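Local coordinates for Na Glutathione S-transferase 2 (Necator americanus, PDB 2ON5), which binds glutathione and, as a glutathione S-transferase of a human hookworm, probably catalyses its conjugation to electrophilic compounds, at residues A[2-7]-A[54-59]; A[50-55]-A[65-70]. One frame throughout, in Å; residues are numbered along the deposited sequence.

Interaction 1: residues A[2-7]-A[54-59]; sequences VHYKLT and LEEDGK
Strands 4-7 and 54-56 run antiparallel, their axes 4.7 Å apart, with K5 and E55 as the hydrogen-bonded pair and Y4-E56 and L6-L54 as non-hydrogen-bonded pairs on either side of it. K5 N donates to E55 O at 3.0 Å, and E55 N returns a bond to K5 O. Beyond the last bridge D57 holds H3 by two bonds, one from its backbone and one through its side chain: D57 N donates to H3 O, while H3 N meets the carboxylate oxygen D57 OD1 at 2.8 Å in an almost straight bond (176°). D57 and G58, both at positive phi, are the central residues of a type I' turn from E56 to K59, and a water that donates to H3 O accepts from G58 N.

K5 and E55 leave the same face side by side. A bend at chi3 of K5 (64°) brings CE over the carboxylate and NZ to 3.3 Å from E55 OE2, a weak salt bridge. On the other face the extended chain of E56 runs alongside the Y4 ring, E56 CG lying 3.4 Å from Y4 CE2, and the ring and carboxylate planes are 64° apart; E56 OE1 is hydrogen-bonded to Y70 OH, on helix 64-75. L54 CD1 touches the ring at Y4 CD2 (4.1 Å). Strand 30-34 pairs with the far edge of strand 4-9, and helices 16-25 and 64-75 cover the Y4, L6 and L54 face.

Interaction 2: residues A[50-55]-A[65-70]; sequences QIPVLE and FAIARY. With GSH (glutathione), chain V.
The glutathione site of the thioredoxin-like domain is built here, where the cis peptide bond between I51 and P52 leads into strand 53-55 and helix 65-70 packs against that strand. I51 pairs with the tripeptide through its backbone, as is usual next to the cis-proline of this fold: I51 N donates to the cysteinyl carbonyl oxygen GSH O2 at 2.9 Å, and the cysteinyl amide GSH N2 gives a weak, bent bond to I51 O. The Q50 side chain reaches along the glutathione, and Q50 NE2 donates to the glycyl carboxylate at GSH O31 (2.6 Å). W39 and K43, S64 and Q63, and D97 of the second subunit also bond to the ligand.

Behind this site helix and strand meet without hydrogen bonds, through buried apolar side chains that reach one another and the strand backbone. I67 carries most of the contact. Its CG1 lies anti to the carbonyl carbon (chi1 -65°), and the extended chi2 sends CD1 on to the backbone from P52 to L54, 3.6 Å from P52 O and 3.7 Å from L54 N, while P52 CG comes near the same methyl. The other branch, I67 CG2, rests 3.9 Å from L54 CB. One turn on, the side chains of L54 and Y70 cross at about a right angle, with L54 CD2 4.2 Å from Y70 CD2.

In the fold
Interactions 1 and 2 lie in the N-terminal, thioredoxin-like domain, their centres about 10 Å apart, and share L54 and E55 on strand 53-56. Along the chain the order is 2-7, 50-55 overlapping 54-59, then 65-70, so a single strand pairs with strand 4-9 in the sheet and receives helix 64-75 on one face. Two probable hydrogen bonds tie the contacts together: T7 N to V53 O (2.9 Å), which continues the strand pairing toward the glutathione site, and that of E56 with Y70 (E56 OE1 to Y70 OH, 2.5 Å). The ligand-binding residues 50-52 thus lead straight into the sheet, while Y70 also meets F83 of the second subunit.

Interaction 1: residues A[2-7]-A[54-59]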
ATOM      1  N   VAL A   2      22.164  15.674  -8.391  1.00 21.95           N
ATOM      2  CA  VAL A   2      20.767  15.416  -8.119  1.00 20.61           C
ATOM      3  C   VAL A   2      20.366  16.096  -6.796  1.00 20.04           C
ATOM      4  O   VAL A   2      21.142  16.110  -5.823  1.00 20.22           O
ATOM      5  CB  VAL A   2      20.431  13.887  -8.083  1.00 20.42           C
ATOM      6  CG1 VAL A   2      21.148  13.181  -6.937  1.00 20.20           C
ATOM      7  CG2 VAL A   2      18.959  13.676  -7.992  1.00 21.17           C
ATOM      8  N   HIS A   3      19.176  16.676  -6.790  1.00 20.16           N
ATOM      9  CA  HIS A   3      18.632  17.278  -5.565  1.00 20.56           C
ATOM     10  C   HIS A   3      17.385  16.554  -5.133  1.00 19.30           C
ATOM     11  O   HIS A   3      16.434  16.411  -5.915  1.00 20.04           O
ATOM     12  CB  HIS A   3      18.291  18.758  -5.756  1.00 21.15           C
ATOM     13  CG  HIS A   3      17.950  19.447  -4.472  1.00 22.86           C
ATOM     14  ND1 HIS A   3      16.655  19.589  -4.019  1.00 24.74           N
ATOM     15  CD2 HIS A   3      18.743  19.995  -3.520  1.00 23.24           C
ATOM     16  CE1 HIS A   3      16.661  20.226  -2.859  1.00 22.88           C
ATOM     17  NE2 HIS A   3      17.914  20.477  -2.530  1.00 25.78           N
ATOM     18  N   TYR A   4      17.391  16.110  -3.882  1.00 18.70           N
ATOM     19  CA  TYR A   4      16.195  15.577  -3.233  1.00 18.35           C
ATOM     20  C   TYR A   4      15.644  16.482  -2.136  1.00 18.00           C
ATOM     21  O   TYR A   4      16.395  17.007  -1.290  1.00 16.63           O
ATOM     22  CB  TYR A   4      16.481  14.221  -2.613  1.00 18.95           C
ATOM     23  CG  TYR A   4      16.902  13.148  -3.598  1.00 19.91           C
ATOM     24  CD1 TYR A   4      18.250  12.802  -3.743  1.00 19.08           C
ATOM     25  CD2 TYR A   4      15.950  12.481  -4.383  1.00 20.54           C
ATOM     26  CE1 TYR A   4      18.636  11.812  -4.633  1.00 20.89           C
ATOM     27  CE2 TYR A   4      16.339  11.477  -5.268  1.00 21.63           C
ATOM     28  CZ  TYR A   4      17.677  11.162  -5.389  1.00 21.72           C
ATOM     29  OH  TYR A   4      18.071  10.171  -6.264  1.00 24.55           O
ATOM     30  N   LYS A   5      14.324  16.644  -2.157  1.00 17.58           N
ATOM     31  CA  LYS A   5      13.612  17.358  -1.100  1.00 18.43           C
ATOM     32  C   LYS A   5      12.535  16.423  -0.546  1.00 18.29           C
ATOM     33  O   LYS A   5      11.758  15.840  -1.322  1.00 18.74           O
ATOM     34  CB  LYS A   5      12.957  18.636  -1.655  1.00 18.66           C
ATOM     35  CG  LYS A   5      12.197  19.453  -0.588  1.00 18.60           C
ATOM     36  CD  LYS A   5      11.732  20.792  -1.120  1.00 20.69           C
ATOM     37  CE  LYS A   5      10.726  20.612  -2.241  1.00 24.82           C
ATOM     38  NZ  LYS A   5       9.809  21.775  -2.417  1.00 26.28           N
ATOM     39  N   LEU A   6      12.503  16.249   0.779  1.00 17.82           N
ATOM     40  CA  LEU A   6      11.367  15.583   1.405  1.00 17.27           C
ATOM     41  C   LEU A   6      10.546  16.563   2.218  1.00 16.91           C
ATOM     42  O   LEU A   6      11.078  17.226   3.134  1.00 16.22           O
ATOM     43  CB  LEU A   6      11.826  14.461   2.315  1.00 17.20           C
ATOM     44  CG  LEU A   6      10.761  13.551   2.931  1.00 17.96           C
ATOM     45  CD1 LEU A   6      10.061  12.744   1.806  1.00 18.53           C
ATOM     46  CD2 LEU A   6      11.410  12.659   3.958  1.00 20.15           C
ATOM     47  N   THR A   7       9.245  16.626   1.926  1.00 16.62           N
ATOM     48  CA  THR A   7       8.347  17.496   2.711  1.00 16.03           C
ATOM     49  C   THR A   7       7.391  16.650   3.575  1.00 15.93           C
ATOM     50  O   THR A   7       6.743  15.713   3.074  1.00 14.66           O
ATOM     51  CB  THR A   7       7.558  18.475   1.825  1.00 15.91           C
ATOM     52  OG1 THR A   7       8.465  19.252   1.024  1.00 16.82           O
ATOM     53  CG2 THR A   7       6.714  19.426   2.702  1.00 14.43           C
ATOM     54  N   LEU A  54       8.089  13.587  -1.984  1.00 16.04           N
ATOM     55  CA  LEU A  54       9.479  13.673  -2.421  1.00 16.63           C
ATOM     56  C   LEU A  54       9.550  14.533  -3.691  1.00 17.52           C
ATOM     57  O   LEU A  54       8.697  14.427  -4.566  1.00 18.08           O
ATOM     58  CB  LEU A  54      10.076  12.270  -2.712  1.00 15.87           C
ATOM     59  CG  LEU A  54      11.534  12.214  -3.238  1.00 16.59           C
ATOM     60  CD1 LEU A  54      12.536  12.510  -2.111  1.00 18.96           C
ATOM     61  CD2 LEU A  54      11.885  10.890  -3.898  1.00 15.87           C
ATOM     62  N   GLU A  55      10.570  15.377  -3.787  1.00 18.14           N
ATOM     63  CA  GLU A  55      10.924  15.978  -5.071  1.00 18.97           C
ATOM     64  C   GLU A  55      12.289  15.497  -5.492  1.00 19.22           C
ATOM     65  O   GLU A  55      13.229  15.515  -4.693  1.00 20.28           O
ATOM     66  CB  GLU A  55      10.899  17.502  -5.021  1.00 19.43           C
ATOM     67  CG  GLU A  55       9.534  18.053  -5.285  1.00 21.20           C
ATOM     68  CD  GLU A  55       9.479  19.582  -5.312  1.00 24.42           C
ATOM     69  OE1 GLU A  55      10.472  20.229  -5.697  1.00 25.08           O
ATOM     70  OE2 GLU A  55       8.429  20.120  -4.936  1.00 26.11           O
ATOM     71  N   GLU A  56      12.398  15.013  -6.723  1.00 19.28           N
ATOM     72  CA  GLU A  56      13.715  14.687  -7.265  1.00 19.20           C
ATOM     73  C   GLU A  56      13.927  15.572  -8.486  1.00 18.54           C
ATOM     74  O   GLU A  56      13.211  15.446  -9.478  1.00 17.10           O
ATOM     75  CB  GLU A  56      13.864  13.209  -7.647  1.00 18.58           C
ATOM     76  CG  GLU A  56      15.288  12.905  -8.223  1.00 19.16           C
ATOM     77  CD  GLU A  56      15.460  11.512  -8.824  1.00 21.96           C
ATOM     78  OE1 GLU A  56      14.900  10.535  -8.313  1.00 28.07           O
ATOM     79  OE2 GLU A  56      16.174  11.391  -9.842  1.00 26.86           O
ATOM     80  N   ASP A  57      14.884  16.485  -8.403  1.00 18.59           N
ATOM     81  CA  ASP A  57      15.095  17.447  -9.501  1.00 19.84           C
ATOM     82  C   ASP A  57      13.788  18.115  -9.922  1.00 19.96           C
ATOM     83  O   ASP A  57      13.489  18.285 -11.112  1.00 19.83           O
ATOM     84  CB  ASP A  57      15.844  16.784 -10.674  1.00 19.38           C
ATOM     85  CG  ASP A  57      17.302  16.437 -10.323  1.00 20.75           C
ATOM     86  OD1 ASP A  57      17.764  16.815  -9.216  1.00 22.17           O
ATOM     87  OD2 ASP A  57      18.014  15.815 -11.164  1.00 18.92           O
ATOM     88  N   GLY A  58      13.007  18.491  -8.913  1.00 19.92           N
ATOM     89  CA  GLY A  58      11.762  19.215  -9.099  1.00 20.42           C
ATOM     90  C   GLY A  58      10.530  18.388  -9.466  1.00 21.00           C
ATOM     91  O   GLY A  58       9.448  18.957  -9.596  1.00 22.10           O
ATOM     92  N   LYS A  59      10.696  17.071  -9.654  1.00 19.89           N
ATOM     93  CA  LYS A  59       9.603  16.160  -9.987  1.00 19.92           C
ATOM     94  C   LYS A  59       8.993  15.602  -8.684  1.00 18.49           C
ATOM     95  O   LYS A  59       9.713  15.024  -7.866  1.00 18.39           O
ATOM     96  CB  LYS A  59      10.129  14.988 -10.829  1.00 19.61           C
ATOM     97  CG  LYS A  59      10.586  15.329 -12.259  1.00 22.52           C
ATOM     98  CD  LYS A  59      10.948  14.008 -13.057  1.00 21.98           C
ATOM     99  CE  LYS A  59      12.090  13.167 -12.394  1.00 25.25           C
ATOM    100  NZ  LYS A  59      12.556  11.963 -13.230  1.00 27.86           N
TER
HETATM  101  O   HOH W   1      14.151  18.722  -6.288  1.00 28.20           O

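Interaction 2: residues A[50-55]-A[65-70]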
ATOM      1  N   GLN A  50      -1.667  15.837   0.188  1.00 19.69           N
ATOM      2  CA  GLN A  50      -1.122  15.200   1.393  1.00 20.26           C
ATOM      3  C   GLN A  50       0.400  15.107   1.377  1.00 19.33           C
ATOM      4  O   GLN A  50       1.038  15.357   0.340  1.00 17.81           O
ATOM      5  CB  GLN A  50      -1.732  13.809   1.594  1.00 20.72           C
ATOM      6  CG  GLN A  50      -3.195  13.861   2.073  1.00 23.81           C
ATOM      7  CD  GLN A  50      -3.613  12.634   2.853  1.00 29.86           C
ATOM      8  OE1 GLN A  50      -3.758  11.548   2.297  1.00 32.31           O
ATOM      9  NE2 GLN A  50      -3.825  12.805   4.151  1.00 30.56           N
ATOM     10  N   ILE A  51       0.956  14.773   2.545  1.00 18.38           N
ATOM     11  CA  ILE A  51       2.396  14.543   2.750  1.00 18.38           C
ATOM     12  C   ILE A  51       2.628  13.170   3.439  1.00 18.37           C
ATOM     13  O   ILE A  51       1.738  12.701   4.158  1.00 17.80           O
ATOM     14  CB  ILE A  51       3.051  15.721   3.553  1.00 18.72           C
ATOM     15  CG1 ILE A  51       2.198  16.123   4.788  1.00 18.98           C
ATOM     16  CG2 ILE A  51       3.277  16.936   2.636  1.00 19.62           C
ATOM     17  CD1 ILE A  51       2.790  17.271   5.571  1.00 19.94           C
ATOM     18  N   PRO A  52       3.831  12.541   3.266  1.00 17.21           N
ATOM     19  CA  PRO A  52       5.056  13.120   2.676  1.00 16.86           C
ATOM     20  C   PRO A  52       5.047  13.222   1.147  1.00 17.25           C
ATOM     21  O   PRO A  52       4.360  12.438   0.463  1.00 16.05           O
ATOM     22  CB  PRO A  52       6.156  12.150   3.135  1.00 16.86           C
ATOM     23  CG  PRO A  52       5.412  10.762   3.174  1.00 16.56           C
ATOM     24  CD  PRO A  52       4.031  11.147   3.726  1.00 17.52           C
ATOM     25  N   VAL A  53       5.825  14.165   0.614  1.00 16.71           N
ATOM     26  CA  VAL A  53       6.068  14.230  -0.831  1.00 16.87           C
ATOM     27  C   VAL A  53       7.564  14.402  -1.064  1.00 16.81           C
ATOM     28  O   VAL A  53       8.211  15.248  -0.406  1.00 15.91           O
ATOM     29  CB  VAL A  53       5.297  15.399  -1.508  1.00 16.97           C
ATOM     30  CG1 VAL A  53       5.695  15.577  -3.010  1.00 17.40           C
ATOM     31  CG2 VAL A  53       3.811  15.173  -1.382  1.00 16.20           C
ATOM     32  N   LEU A  54       8.089  13.587  -1.984  1.00 16.04           N
ATOM     33  CA  LEU A  54       9.479  13.673  -2.421  1.00 16.63           C
ATOM     34  C   LEU A  54       9.550  14.533  -3.691  1.00 17.52           C
ATOM     35  O   LEU A  54       8.697  14.427  -4.566  1.00 18.08           O
ATOM     36  CB  LEU A  54      10.076  12.270  -2.712  1.00 15.87           C
ATOM     37  CG  LEU A  54      11.534  12.214  -3.238  1.00 16.59           C
ATOM     38  CD1 LEU A  54      12.536  12.510  -2.111  1.00 18.96           C
ATOM     39  CD2 LEU A  54      11.885  10.890  -3.898  1.00 15.87           C
ATOM     40  N   GLU A  55      10.570  15.377  -3.787  1.00 18.14           N
ATOM     41  CA  GLU A  55      10.924  15.978  -5.071  1.00 18.97           C
ATOM     42  C   GLU A  55      12.289  15.497  -5.492  1.00 19.22           C
ATOM     43  O   GLU A  55      13.229  15.515  -4.693  1.00 20.28           O
ATOM     44  CB  GLU A  55      10.899  17.502  -5.021  1.00 19.43           C
ATOM     45  CG  GLU A  55       9.534  18.053  -5.285  1.00 21.20           C
ATOM     46  CD  GLU A  55       9.479  19.582  -5.312  1.00 24.42           C
ATOM     47  OE1 GLU A  55      10.472  20.229  -5.697  1.00 25.08           O
ATOM     48  OE2 GLU A  55       8.429  20.120  -4.936  1.00 26.11           O
ATOM     49  N   PHE A  65       4.952   4.908   0.923  1.00 14.94           N
ATOM     50  CA  PHE A  65       5.486   3.616   0.429  1.00 15.44           C
ATOM     51  C   PHE A  65       6.002   3.686  -0.995  1.00 14.98           C
ATOM     52  O   PHE A  65       6.990   3.025  -1.317  1.00 15.08           O
ATOM     53  CB  PHE A  65       4.481   2.475   0.588  1.00 15.98           C
ATOM     54  CG  PHE A  65       4.155   2.154   2.045  1.00 18.48           C
ATOM     55  CD1 PHE A  65       3.199   2.898   2.747  1.00 20.69           C
ATOM     56  CD2 PHE A  65       4.844   1.157   2.722  1.00 21.59           C
ATOM     57  CE1 PHE A  65       2.903   2.615   4.122  1.00 22.81           C
ATOM     58  CE2 PHE A  65       4.551   0.846   4.070  1.00 21.63           C
ATOM     59  CZ  PHE A  65       3.582   1.569   4.772  1.00 20.74           C
ATOM     60  N   ALA A  66       5.336   4.465  -1.860  1.00 14.94           N
ATOM     61  CA  ALA A  66       5.856   4.645  -3.223  1.00 14.71           C
ATOM     62  C   ALA A  66       7.230   5.325  -3.153  1.00 15.24           C
ATOM     63  O   ALA A  66       8.176   4.950  -3.861  1.00 14.02           O
ATOM     64  CB  ALA A  66       4.896   5.440  -4.075  1.00 15.38           C
ATOM     65  N   ILE A  67       7.340   6.318  -2.279  1.00 14.89           N
ATOM     66  CA  ILE A  67       8.615   7.007  -2.076  1.00 14.70           C
ATOM     67  C   ILE A  67       9.664   6.065  -1.483  1.00 15.22           C
ATOM     68  O   ILE A  67      10.801   6.040  -1.951  1.00 15.87           O
ATOM     69  CB  ILE A  67       8.446   8.240  -1.135  1.00 14.90           C
ATOM     70  CG1 ILE A  67       7.556   9.285  -1.826  1.00 15.59           C
ATOM     71  CG2 ILE A  67       9.856   8.845  -0.806  1.00 11.64           C
ATOM     72  CD1 ILE A  67       6.918  10.328  -0.828  1.00 13.79           C
ATOM     73  N   ALA A  68       9.302   5.321  -0.434  1.00 14.94           N
ATOM     74  CA  ALA A  68      10.262   4.420   0.198  1.00 16.00           C
ATOM     75  C   ALA A  68      10.797   3.399  -0.805  1.00 15.71           C
ATOM     76  O   ALA A  68      12.005   3.143  -0.848  1.00 16.33           O
ATOM     77  CB  ALA A  68       9.639   3.688   1.421  1.00 15.33           C
ATOM     78  N   ARG A  69       9.898   2.817  -1.597  1.00 15.93           N
ATOM     79  CA  ARG A  69      10.288   1.743  -2.552  1.00 16.14           C
ATOM     80  C   ARG A  69      11.190   2.321  -3.659  1.00 16.22           C
ATOM     81  O   ARG A  69      12.202   1.726  -4.018  1.00 15.06           O
ATOM     82  CB  ARG A  69       9.062   1.105  -3.207  1.00 16.43           C
ATOM     83  CG  ARG A  69       9.375  -0.091  -4.177  1.00 15.84           C
ATOM     84  CD  ARG A  69       8.079  -0.751  -4.726  1.00 16.52           C
ATOM     85  NE  ARG A  69       7.241  -1.135  -3.600  1.00 15.38           N
ATOM     86  CZ  ARG A  69       6.160  -0.484  -3.176  1.00 16.11           C
ATOM     87  NH1 ARG A  69       5.689   0.571  -3.826  1.00 16.40           N
ATOM     88  NH2 ARG A  69       5.542  -0.905  -2.086  1.00 13.87           N
ATOM     89  N   TYR A  70      10.784   3.466  -4.196  1.00 15.20           N
ATOM     90  CA  TYR A  70      11.568   4.156  -5.243  1.00 15.17           C
ATOM     91  C   TYR A  70      13.046   4.389  -4.834  1.00 14.75           C
ATOM     92  O   TYR A  70      13.983   4.034  -5.565  1.00 13.43           O
ATOM     93  CB  TYR A  70      10.898   5.486  -5.605  1.00 15.98           C
ATOM     94  CG  TYR A  70      11.727   6.297  -6.601  1.00 16.72           C
ATOM     95  CD1 TYR A  70      11.897   5.836  -7.910  1.00 15.79           C
ATOM     96  CD2 TYR A  70      12.379   7.474  -6.211  1.00 16.49           C
ATOM     97  CE1 TYR A  70      12.663   6.532  -8.826  1.00 16.09           C
ATOM     98  CE2 TYR A  70      13.158   8.214  -7.136  1.00 17.57           C
ATOM     99  CZ  TYR A  70      13.308   7.716  -8.431  1.00 17.65           C
ATOM    100  OH  TYR A  70      14.073   8.393  -9.363  1.00 18.04           O
TER
HETATM  101  N1  GSH V 999      -1.192   6.549   2.154  1.00 32.71           N
HETATM  102  CA1 GSH V 999      -0.615   7.602   3.025  1.00 34.51           C
HETATM  103  C1  GSH V 999       0.901   7.636   2.860  1.00 30.29           C
HETATM  104  O11 GSH V 999       1.484   6.594   3.227  1.00 31.78           O
HETATM  105  O12 GSH V 999       1.575   8.601   2.398  1.00 24.84           O
HETATM  106  CB1 GSH V 999      -1.324   8.952   2.891  1.00 35.85           C
HETATM  107  CG1 GSH V 999      -0.567  10.111   3.532  1.00 36.37           C
HETATM  108  CD1 GSH V 999      -1.318  10.809   4.662  1.00 38.73           C
HETATM  109  OE1 GSH V 999      -2.427  10.221   5.330  1.00 38.24           O
HETATM  110  N2  GSH V 999      -0.816  12.015   4.941  1.00 39.21           N
HETATM  111  CA2 GSH V 999      -0.894  12.757   6.192  1.00 37.89           C
HETATM  112  C2  GSH V 999      -1.309  14.183   5.914  1.00 37.07           C
HETATM  113  O2  GSH V 999      -1.049  14.814   4.672  1.00 29.69           O
HETATM  114  CB2 GSH V 999       0.464  12.734   6.875  1.00 38.71           C
HETATM  115  SG2 GSH V 999       0.633  11.574   8.267  1.00 41.91           S
HETATM  116  N3  GSH V 999      -1.970  14.818   6.881  1.00 38.29           N
HETATM  117  CA3 GSH V 999      -2.533  16.137   6.668  1.00 40.90           C
HETATM  118  C3  GSH V 999      -3.676  16.219   5.676  1.00 41.99           C
HETATM  119  O31 GSH V 999      -4.217  15.182   5.230  1.00 44.17           O
HETATM  120  O32 GSH V 999      -4.106  17.331   5.292  1.00 41.62           O